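Local coordinates for putative ABC transporter, ATP-binding protein ComA (Streptococcus mutans, PDB 3K8U) that is a putative ATP-binding ABC transporter protein, represented by its domain of the peptidase C39 family, which belongs to a clan of papain-like fold, at residues T14-P19 with Y37-S42; F84-I89 with E125-E130; H96-Y101 with L108-P113. All coordinates share one frame; numbering follows the deposited sequence.

In the fold
Interaction 1 comes first along the chain and joins the start of helix 17-28 to helix 35-41 in the helical part of the domain. Interactions 2 and 3 belong to the antiparallel sheet, where strands 84-90 and 93-104 are neighbours. Interaction 3, a hairpin, is nested inside the loop that interaction 2 closes, and their centres lie about 8 Å apart. Interaction 1 has its centre about 16 Å from that of interaction 3 and about 20 Å from that of interaction 2. Cys17 SG packs 3.5 Å from His96 CE1, so helix 17-28 and the sheet meet there, consistent with the helix-against-sheet design of papain-like proteins.

Interaction 1: T14-P19 with Y37-S42; sequences TRDCGP and YLRELS
Arg39 reaches Asp16 with its CG anti to the backbone N (chi1 -175°), its chain running on extended to CD and then bending at chi3 (-59°) to set NE facing the carboxylate. Asp16 answers with CG anti to its own carbonyl carbon. The result is a side-on, two-pronged salt bridge: Arg39 NE to Asp16 OD1 is 2.8 Å, and Arg39 NH2 to Asp16 OD2 is also 2.8 Å. Both oxygens are met on their syn sides and lie close to the guanidinium plane. The two flat groups are tilted 27° apart; with one bond to each oxygen, the paired grip restrains both from turning.

Next to the salt bridge the packing is mainly apolar. Pro19 CG sits 3.7 Å from Arg39 CA, and Pro19 CB is 4.1 Å from Leu38 CB. Leu38 CD1 sets a methyl against the carbonyl oxygen Pro19 O at 3.6 Å. Just past helix 35-41, Ser42 OG bonds back to Leu38 O (2.7 Å), which also accepts from Ser42 N on the other face of the carbonyl.

The contact seats the first turn of helix 17-28 against helix 35-41; Leu38 also packs on Leu22 and Ala23 farther along the former, while Ser42 touches Ala57 of helix 51-60.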
loop_
_atom_site.group_PDB
_atom_site.type_symbol
_atom_site.label_atom_id
_atom_site.label_comp_id
_atom_site.label_asym_id
_atom_site.label_seq_id
_atom_site.Cartn_x
_atom_site.Cartn_y
_atom_site.Cartn_z
ATOM N N THR A 14 2.449 -15.424 -2.632
ATOM C CA THR A 14 1.094 -14.865 -2.637
ATOM C C THR A 14 0.651 -14.183 -1.343
ATOM O O THR A 14 -0.217 -13.312 -1.364
ATOM C CB THR A 14 0.043 -15.935 -3.037
ATOM O OG1 THR A 14 0.098 -17.036 -2.122
ATOM C CG2 THR A 14 0.317 -16.443 -4.447
ATOM N N ARG A 15 1.276 -14.546 -0.227
ATOM C CA ARG A 15 0.930 -13.971 1.073
ATOM C C ARG A 15 1.671 -12.668 1.387
ATOM O O ARG A 15 1.384 -12.026 2.393
ATOM C CB ARG A 15 1.256 -14.979 2.182
ATOM C CG ARG A 15 2.762 -15.102 2.476
ATOM C CD ARG A 15 3.065 -16.116 3.571
ATOM N NE ARG A 15 2.784 -17.485 3.148
ATOM C CZ ARG A 15 2.826 -18.545 3.951
ATOM N NH1 ARG A 15 3.136 -18.406 5.233
ATOM N NH2 ARG A 15 2.552 -19.749 3.470
ATOM N N ASP A 16 2.588 -12.264 0.511
ATOM C CA ASP A 16 3.421 -11.083 0.753
ATOM C C ASP A 16 3.006 -9.703 0.259
ATOM O O ASP A 16 3.855 -8.816 0.169
ATOM C CB ASP A 16 4.854 -11.360 0.279
ATOM C CG ASP A 16 5.566 -12.400 1.126
ATOM O OD1 ASP A 16 5.230 -12.539 2.319
ATOM O OD2 ASP A 16 6.479 -13.065 0.599
ATOM N N CYS A 17 1.724 -9.482 -0.016
ATOM C CA CYS A 17 1.316 -8.161 -0.492
ATOM C C CYS A 17 1.557 -7.070 0.555
ATOM O O CYS A 17 1.975 -5.962 0.212
ATOM C CB CYS A 17 -0.148 -8.149 -0.934
ATOM S SG CYS A 17 -0.529 -6.713 -1.960
ATOM N N GLY A 18 1.299 -7.394 1.822
ATOM C CA GLY A 18 1.503 -6.445 2.909
ATOM C C GLY A 18 2.964 -6.050 3.024
ATOM O O GLY A 18 3.296 -4.858 3.053
ATOM N N PRO A 19 3.864 -7.035 3.168
ATOM C CA PRO A 19 5.296 -6.748 3.272
ATOM C C PRO A 19 5.768 -5.940 2.060
ATOM O O PRO A 19 6.575 -5.022 2.198
ATOM C CB PRO A 19 5.912 -8.147 3.278
ATOM C CG PRO A 19 4.910 -8.938 4.027
ATOM C CD PRO A 19 3.589 -8.453 3.465
ATOM N N TYR A 37 12.137 -9.975 5.850
ATOM C CA TYR A 37 12.258 -9.256 7.116
ATOM C C TYR A 37 10.931 -8.612 7.523
ATOM O O TYR A 37 10.500 -8.735 8.670
ATOM C CB TYR A 37 13.345 -8.188 7.001
ATOM C CG TYR A 37 13.545 -7.330 8.232
ATOM C CD1 TYR A 37 14.064 -7.869 9.408
ATOM C CD2 TYR A 37 13.247 -5.968 8.208
ATOM C CE1 TYR A 37 14.288 -7.073 10.528
ATOM C CE2 TYR A 37 13.465 -5.162 9.320
ATOM C CZ TYR A 37 13.986 -5.720 10.476
ATOM O OH TYR A 37 14.208 -4.925 11.576
ATOM N N LEU A 38 10.289 -7.927 6.581
ATOM C CA LEU A 38 9.017 -7.264 6.861
ATOM C C LEU A 38 7.887 -8.256 7.091
ATOM O O LEU A 38 6.951 -7.975 7.840
ATOM C CB LEU A 38 8.659 -6.276 5.746
ATOM C CG LEU A 38 9.639 -5.108 5.606
ATOM C CD1 LEU A 38 9.174 -4.174 4.508
ATOM C CD2 LEU A 38 9.744 -4.360 6.928
ATOM N N ARG A 39 7.987 -9.428 6.470
ATOM C CA ARG A 39 6.980 -10.473 6.635
ATOM C C ARG A 39 6.960 -10.882 8.105
ATOM O O ARG A 39 5.894 -11.068 8.699
ATOM C CB ARG A 39 7.328 -11.689 5.769
ATOM C CG ARG A 39 6.270 -12.790 5.772
ATOM C CD ARG A 39 6.792 -14.075 5.138
ATOM N NE ARG A 39 7.219 -13.878 3.754
ATOM C CZ ARG A 39 8.443 -14.131 3.301
ATOM N NH1 ARG A 39 9.383 -14.592 4.119
ATOM N NH2 ARG A 39 8.722 -13.948 2.019
ATOM N N GLU A 40 8.150 -11.008 8.686
ATOM C CA GLU A 40 8.293 -11.381 10.089
ATOM C C GLU A 40 7.836 -10.256 11.024
ATOM O O GLU A 40 7.099 -10.499 11.983
ATOM C CB GLU A 40 9.747 -11.780 10.379
ATOM C CG GLU A 40 10.078 -12.042 11.852
ATOM C CD GLU A 40 9.204 -13.109 12.496
ATOM O OE1 GLU A 40 8.750 -14.038 11.792
ATOM O OE2 GLU A 40 8.978 -13.018 13.723
ATOM N N LEU A 41 8.241 -9.025 10.714
ATOM C CA LEU A 41 7.878 -7.858 11.519
ATOM C C LEU A 41 6.384 -7.547 11.530
ATOM O O LEU A 41 5.865 -7.017 12.516
ATOM C CB LEU A 41 8.637 -6.621 11.041
ATOM C CG LEU A 41 9.846 -6.163 11.855
ATOM C CD1 LEU A 41 10.897 -7.260 11.906
ATOM C CD2 LEU A 41 10.412 -4.891 11.243
ATOM N N SER A 42 5.702 -7.853 10.430
ATOM C CA SER A 42 4.267 -7.594 10.317
ATOM C C SER A 42 3.392 -8.776 10.730
ATOM O O SER A 42 2.168 -8.714 10.611
ATOM C CB SER A 42 3.922 -7.173 8.885
ATOM O OG SER A 42 4.238 -8.202 7.966
#

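Interaction 2: F84-I89 with E125-E130; sequences FIVHVI and ERFQSE
Val86, Val88 and Ile89 of an inner sheet strand meet Phe127 and Glu130 of a short helix in a strand-to-helix packing contact, sealed by one backbone hydrogen bond. The helix lies across the strand at 85°, the two axes 7.7 Å apart at their closest.

The bond runs from Ile89 N to Glu130 O at 2.8 Å and is nearly straight (171° at the hydrogen). The same oxygen receives a CA-H...O contact from Val88 CA at 3.4 Å, a sign of how near the last turn of the helix lies to the strand. Beside it, Glu130 CB rests 4.0 Å from Val88 CB.

Phe127 supplies the apolar part. Its CG is anti to the backbone N (chi1 -179°), and the end of the ring meets Val86 tip to tip: Val86 CG2 lies 3.7 Å from Phe127 CZ, at the ring edge and near its plane. The Val88 and Phe127 side chains cross at about a right angle, with Val88 CG1 4.1 Å from Phe127 CE1.

The extended Glu130 chain sends its carboxylate beyond the contact, where OE2 bonds to Tyr98 OH and OE1 forms a salt bridge with Lys90. Trp131, just after the helix, meets the Phe127 ring and also touches Val86, while strand 93-104 pairs with strand 84-90 and lays Tyr98 against both valines.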
loop_
_atom_site.group_PDB
_atom_site.type_symbol
_atom_site.label_atom_id
_atom_site.label_comp_id
_atom_site.label_asym_id
_atom_site.label_seq_id
_atom_site.Cartn_x
_atom_site.Cartn_y
_atom_site.Cartn_z
ATOM N N PHE A 84 0.936 6.494 -0.313
ATOM C CA PHE A 84 0.314 5.877 0.852
ATOM C C PHE A 84 -0.235 4.504 0.482
ATOM O O PHE A 84 -0.238 4.122 -0.691
ATOM C CB PHE A 84 -0.737 6.782 1.514
ATOM C CG PHE A 84 -1.864 7.188 0.616
ATOM C CD1 PHE A 84 -3.056 6.467 0.605
ATOM C CD2 PHE A 84 -1.755 8.319 -0.188
ATOM C CE1 PHE A 84 -4.120 6.867 -0.193
ATOM C CE2 PHE A 84 -2.814 8.729 -0.989
ATOM C CZ PHE A 84 -3.998 8.003 -0.993
ATOM N N ILE A 85 -0.667 3.752 1.486
ATOM C CA ILE A 85 -1.171 2.399 1.281
ATOM C C ILE A 85 -2.689 2.311 1.382
ATOM O O ILE A 85 -3.293 2.996 2.198
ATOM C CB ILE A 85 -0.533 1.454 2.321
ATOM C CG1 ILE A 85 0.989 1.440 2.135
ATOM C CG2 ILE A 85 -1.115 0.044 2.219
ATOM C CD1 ILE A 85 1.751 0.842 3.303
ATOM N N VAL A 86 -3.299 1.489 0.528
ATOM C CA VAL A 86 -4.749 1.285 0.560
ATOM C C VAL A 86 -5.093 -0.196 0.527
ATOM O O VAL A 86 -4.356 -1.006 -0.043
ATOM C CB VAL A 86 -5.492 1.993 -0.614
ATOM C CG1 VAL A 86 -5.404 3.505 -0.459
ATOM C CG2 VAL A 86 -4.932 1.552 -1.966
ATOM N N HIS A 87 -6.216 -0.540 1.150
ATOM C CA HIS A 87 -6.695 -1.917 1.196
ATOM C C HIS A 87 -7.721 -2.085 0.079
ATOM O O HIS A 87 -8.708 -1.341 0.009
ATOM C CB HIS A 87 -7.342 -2.194 2.562
ATOM C CG HIS A 87 -7.782 -3.613 2.758
ATOM N ND1 HIS A 87 -8.745 -3.969 3.678
ATOM C CD2 HIS A 87 -7.394 -4.763 2.157
ATOM C CE1 HIS A 87 -8.932 -5.276 3.635
ATOM N NE2 HIS A 87 -8.125 -5.781 2.720
ATOM N N VAL A 88 -7.472 -3.039 -0.813
ATOM C CA VAL A 88 -8.380 -3.287 -1.932
ATOM C C VAL A 88 -8.790 -4.748 -1.987
ATOM O O VAL A 88 -7.972 -5.637 -1.741
ATOM C CB VAL A 88 -7.747 -2.893 -3.291
ATOM C CG1 VAL A 88 -7.526 -1.387 -3.353
ATOM C CG2 VAL A 88 -6.416 -3.630 -3.496
ATOM N N ILE A 89 -10.068 -4.990 -2.268
ATOM C CA ILE A 89 -10.579 -6.354 -2.363
ATOM C C ILE A 89 -10.523 -6.767 -3.833
ATOM O O ILE A 89 -11.108 -6.113 -4.691
ATOM C CB ILE A 89 -12.051 -6.456 -1.874
ATOM C CG1 ILE A 89 -12.198 -5.841 -0.481
ATOM C CG2 ILE A 89 -12.509 -7.917 -1.870
ATOM C CD1 ILE A 89 -11.430 -6.561 0.620
ATOM N N GLU A 125 -12.957 4.996 -11.163
ATOM C CA GLU A 125 -14.148 4.149 -11.069
ATOM C C GLU A 125 -13.780 2.734 -10.633
ATOM O O GLU A 125 -14.401 2.171 -9.733
ATOM C CB GLU A 125 -14.837 4.060 -12.432
ATOM C CG GLU A 125 -16.347 4.170 -12.383
ATOM C CD GLU A 125 -16.830 5.608 -12.457
ATOM O OE1 GLU A 125 -17.871 5.853 -13.108
ATOM O OE2 GLU A 125 -16.168 6.495 -11.876
ATOM N N ARG A 126 -12.790 2.154 -11.309
ATOM C CA ARG A 126 -12.317 0.802 -11.011
ATOM C C ARG A 126 -11.778 0.736 -9.586
ATOM O O ARG A 126 -12.106 -0.178 -8.825
ATOM C CB ARG A 126 -11.201 0.408 -11.984
ATOM C CG ARG A 126 -10.584 -0.964 -11.723
ATOM C CD ARG A 126 -11.357 -2.071 -12.414
ATOM N NE ARG A 126 -11.292 -1.934 -13.868
ATOM C CZ ARG A 126 -11.556 -2.910 -14.731
ATOM N NH1 ARG A 126 -11.906 -4.114 -14.297
ATOM N NH2 ARG A 126 -11.469 -2.680 -16.035
ATOM N N PHE A 127 -10.929 1.701 -9.244
ATOM C CA PHE A 127 -10.334 1.764 -7.915
ATOM C C PHE A 127 -11.414 1.861 -6.834
ATOM O O PHE A 127 -11.375 1.141 -5.837
ATOM C CB PHE A 127 -9.395 2.959 -7.816
ATOM C CG PHE A 127 -8.724 3.086 -6.485
ATOM C CD1 PHE A 127 -7.622 2.298 -6.174
ATOM C CD2 PHE A 127 -9.192 3.992 -5.539
ATOM C CE1 PHE A 127 -6.995 2.409 -4.936
ATOM C CE2 PHE A 127 -8.573 4.111 -4.304
ATOM C CZ PHE A 127 -7.473 3.319 -4.000
ATOM N N GLN A 128 -12.366 2.765 -7.039
ATOM C CA GLN A 128 -13.471 2.962 -6.097
ATOM C C GLN A 128 -14.227 1.649 -5.842
ATOM O O GLN A 128 -14.672 1.385 -4.722
ATOM C CB GLN A 128 -14.417 4.032 -6.650
ATOM C CG GLN A 128 -15.560 4.430 -5.724
ATOM C CD GLN A 128 -16.331 5.623 -6.258
ATOM O OE1 GLN A 128 -16.479 6.634 -5.574
ATOM N NE2 GLN A 128 -16.804 5.520 -7.493
ATOM N N SER A 129 -14.341 0.811 -6.872
ATOM C CA SER A 129 -15.034 -0.469 -6.739
ATOM C C SER A 129 -14.298 -1.484 -5.856
ATOM O O SER A 129 -14.935 -2.283 -5.174
ATOM C CB SER A 129 -15.301 -1.088 -8.117
ATOM O OG SER A 129 -16.132 -0.251 -8.905
ATOM N N GLU A 130 -12.966 -1.444 -5.860
ATOM C CA GLU A 130 -12.153 -2.380 -5.073
ATOM C C GLU A 130 -11.761 -1.889 -3.676
ATOM O O GLU A 130 -11.580 -2.687 -2.756
ATOM C CB GLU A 130 -10.849 -2.702 -5.819
ATOM C CG GLU A 130 -11.004 -3.258 -7.225
ATOM C CD GLU A 130 -9.663 -3.477 -7.926
ATOM O OE1 GLU A 130 -9.657 -4.142 -8.981
ATOM O OE2 GLU A 130 -8.621 -2.984 -7.433
#

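Interaction 3: H96-Y101 with L108-P113; sequences HYYVVY and LIIGDP
Tyr101 and Gly111 form the tight part of this antiparallel hairpin. The tyrosine ring brings CE2 within 3.4 Å of Gly111 CA, an approach that the glycine permits because it has no side chain, and Val99 CG1 lies over one face of the same ring, toward the rim. Val99 and Gly111 are a hydrogen-bonded pair, Val99 N giving to Gly111 O at 2.9 Å and Gly111 N to Val99 O at 2.7 Å. Next comes the non-hydrogen-bonded pair Val100 and Ile110, followed by the bond from Tyr101 N to Ile109 O.

Toward the other end, Ile110 has CG1 between its backbone N and carbonyl carbon and a strained-looking chi2 of 104°, which places CD1 squarely over the centre of the Tyr98 ring. That CH-pi contact is 3.9 Å from Ile110 CD1 to the ring centroid.

Beyond this the backbones part and polar groups with a water take over. His96 NE2 donates to Asp112 OD1 at 2.7 Å, a His-carboxylate hydrogen bond, fairly straight (161°), that leaves in the imidazole plane but arrives from above the carboxylate plane; the two planes are 82° apart. Asp114 N, outside the hairpin, also bonds OD1. A water donates to Asp112 OD2 at 2.8 Å and to Tyr98 OH, which is also hydrogen-bonded to Glu130 OE2. Pro113 CD lies 3.3 Å from Tyr97 O, a buried oxygen with no hydrogen-bond partner assigned in the model, though Cys17 SG packs close by.

Strand 84-90 flanks the hairpin on the side of 96-101, and strand 120-123 on the side of 108-112, where Met122 touches Tyr98 and Ile110. Helix 17-28 packs against the His96 and Pro113 end through Cys17, with Ala20 and Val21 also against Pro113.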
loop_
_atom_site.group_PDB
_atom_site.type_symbol
_atom_site.label_atom_id
_atom_site.label_comp_id
_atom_site.label_asym_id
_atom_site.label_seq_id
_atom_site.Cartn_x
_atom_site.Cartn_y
_atom_site.Cartn_z
ATOM N N HIS A 96 -5.320 -7.782 0.118
ATOM C CA HIS A 96 -4.475 -7.234 -0.933
ATOM C C HIS A 96 -4.389 -5.726 -0.720
ATOM O O HIS A 96 -5.339 -5.108 -0.238
ATOM C CB HIS A 96 -5.044 -7.542 -2.321
ATOM C CG HIS A 96 -4.026 -7.447 -3.412
ATOM N ND1 HIS A 96 -3.130 -8.461 -3.681
ATOM C CD2 HIS A 96 -3.730 -6.446 -4.274
ATOM C CE1 HIS A 96 -2.324 -8.087 -4.659
ATOM N NE2 HIS A 96 -2.668 -6.869 -5.037
ATOM N N TYR A 97 -3.244 -5.139 -1.062
ATOM C CA TYR A 97 -3.041 -3.703 -0.891
ATOM C C TYR A 97 -2.324 -3.122 -2.095
ATOM O O TYR A 97 -1.637 -3.839 -2.819
ATOM C CB TYR A 97 -2.165 -3.419 0.343
ATOM C CG TYR A 97 -2.706 -3.954 1.650
ATOM C CD1 TYR A 97 -3.451 -3.143 2.501
ATOM C CD2 TYR A 97 -2.479 -5.279 2.029
ATOM C CE1 TYR A 97 -3.968 -3.639 3.697
ATOM C CE2 TYR A 97 -2.986 -5.782 3.217
ATOM C CZ TYR A 97 -3.730 -4.961 4.044
ATOM O OH TYR A 97 -4.244 -5.467 5.215
ATOM N N TYR A 98 -2.478 -1.816 -2.286
ATOM C CA TYR A 98 -1.797 -1.093 -3.358
ATOM C C TYR A 98 -1.080 0.073 -2.708
ATOM O O TYR A 98 -1.400 0.480 -1.586
ATOM C CB TYR A 98 -2.771 -0.413 -4.328
ATOM C CG TYR A 98 -3.626 -1.266 -5.228
ATOM C CD1 TYR A 98 -3.285 -2.579 -5.541
ATOM C CD2 TYR A 98 -4.779 -0.725 -5.803
ATOM C CE1 TYR A 98 -4.074 -3.334 -6.410
ATOM C CE2 TYR A 98 -5.571 -1.466 -6.666
ATOM C CZ TYR A 98 -5.217 -2.765 -6.969
ATOM O OH TYR A 98 -6.010 -3.482 -7.831
ATOM N N VAL A 99 -0.110 0.610 -3.433
ATOM C CA VAL A 99 0.570 1.817 -3.010
ATOM C C VAL A 99 -0.075 2.841 -3.951
ATOM O O VAL A 99 -0.367 2.515 -5.105
ATOM C CB VAL A 99 2.085 1.776 -3.304
ATOM C CG1 VAL A 99 2.706 3.127 -2.982
ATOM C CG2 VAL A 99 2.758 0.678 -2.482
ATOM N N VAL A 100 -0.409 4.026 -3.446
ATOM C CA VAL A 100 -0.984 5.051 -4.308
ATOM C C VAL A 100 0.073 6.143 -4.439
ATOM O O VAL A 100 0.502 6.723 -3.443
ATOM C CB VAL A 100 -2.315 5.626 -3.752
ATOM C CG1 VAL A 100 -2.858 6.689 -4.704
ATOM C CG2 VAL A 100 -3.337 4.514 -3.607
ATOM N N TYR A 101 0.510 6.384 -5.671
ATOM C CA TYR A 101 1.557 7.365 -5.957
ATOM C C TYR A 101 1.066 8.741 -6.367
ATOM O O TYR A 101 1.775 9.732 -6.190
ATOM C CB TYR A 101 2.472 6.835 -7.057
ATOM C CG TYR A 101 3.138 5.529 -6.721
ATOM C CD1 TYR A 101 4.207 5.477 -5.827
ATOM C CD2 TYR A 101 2.700 4.341 -7.300
ATOM C CE1 TYR A 101 4.822 4.267 -5.518
ATOM C CE2 TYR A 101 3.303 3.134 -7.000
ATOM C CZ TYR A 101 4.359 3.101 -6.111
ATOM O OH TYR A 101 4.933 1.891 -5.808
ATOM N N LEU A 108 -5.733 7.186 -11.326
ATOM C CA LEU A 108 -4.805 7.182 -10.206
ATOM C C LEU A 108 -3.598 6.361 -10.626
ATOM O O LEU A 108 -3.724 5.446 -11.435
ATOM C CB LEU A 108 -5.445 6.503 -8.994
ATOM C CG LEU A 108 -6.708 7.138 -8.417
ATOM C CD1 LEU A 108 -7.246 6.279 -7.293
ATOM C CD2 LEU A 108 -6.387 8.536 -7.923
ATOM N N ILE A 109 -2.429 6.713 -10.107
ATOM C CA ILE A 109 -1.219 5.955 -10.398
ATOM C C ILE A 109 -1.043 5.060 -9.174
ATOM O O ILE A 109 -0.871 5.552 -8.058
ATOM C CB ILE A 109 0.016 6.865 -10.542
ATOM C CG1 ILE A 109 -0.242 7.943 -11.595
ATOM C CG2 ILE A 109 1.238 6.027 -10.932
ATOM C CD1 ILE A 109 0.857 8.978 -11.686
ATOM N N ILE A 110 -1.162 3.753 -9.374
ATOM C CA ILE A 110 -1.031 2.814 -8.265
ATOM C C ILE A 110 0.091 1.802 -8.442
ATOM O O ILE A 110 0.574 1.572 -9.551
ATOM C CB ILE A 110 -2.365 2.067 -7.990
ATOM C CG1 ILE A 110 -2.790 1.238 -9.205
ATOM C CG2 ILE A 110 -3.475 3.073 -7.625
ATOM C CD1 ILE A 110 -2.541 -0.248 -9.054
ATOM N N GLY A 111 0.503 1.212 -7.324
ATOM C CA GLY A 111 1.547 0.208 -7.338
ATOM C C GLY A 111 0.975 -1.065 -6.759
ATOM O O GLY A 111 0.640 -1.128 -5.576
ATOM N N ASP A 112 0.772 -2.051 -7.622
ATOM C CA ASP A 112 0.230 -3.335 -7.204
ATOM C C ASP A 112 1.387 -4.336 -7.132
ATOM O O ASP A 112 1.985 -4.658 -8.150
ATOM C CB ASP A 112 -0.825 -3.796 -8.226
ATOM C CG ASP A 112 -1.455 -5.137 -7.876
ATOM O OD1 ASP A 112 -1.049 -5.776 -6.885
ATOM O OD2 ASP A 112 -2.367 -5.564 -8.609
ATOM N N PRO A 113 1.699 -4.851 -5.926
ATOM C CA PRO A 113 2.785 -5.823 -5.724
ATOM C C PRO A 113 2.706 -7.051 -6.642
ATOM O O PRO A 113 3.713 -7.728 -6.854
ATOM C CB PRO A 113 2.633 -6.198 -4.253
ATOM C CG PRO A 113 2.137 -4.907 -3.645
ATOM C CD PRO A 113 1.078 -4.494 -4.637
HETATM O O HOH W 1 -4.477 -4.357 -9.944
#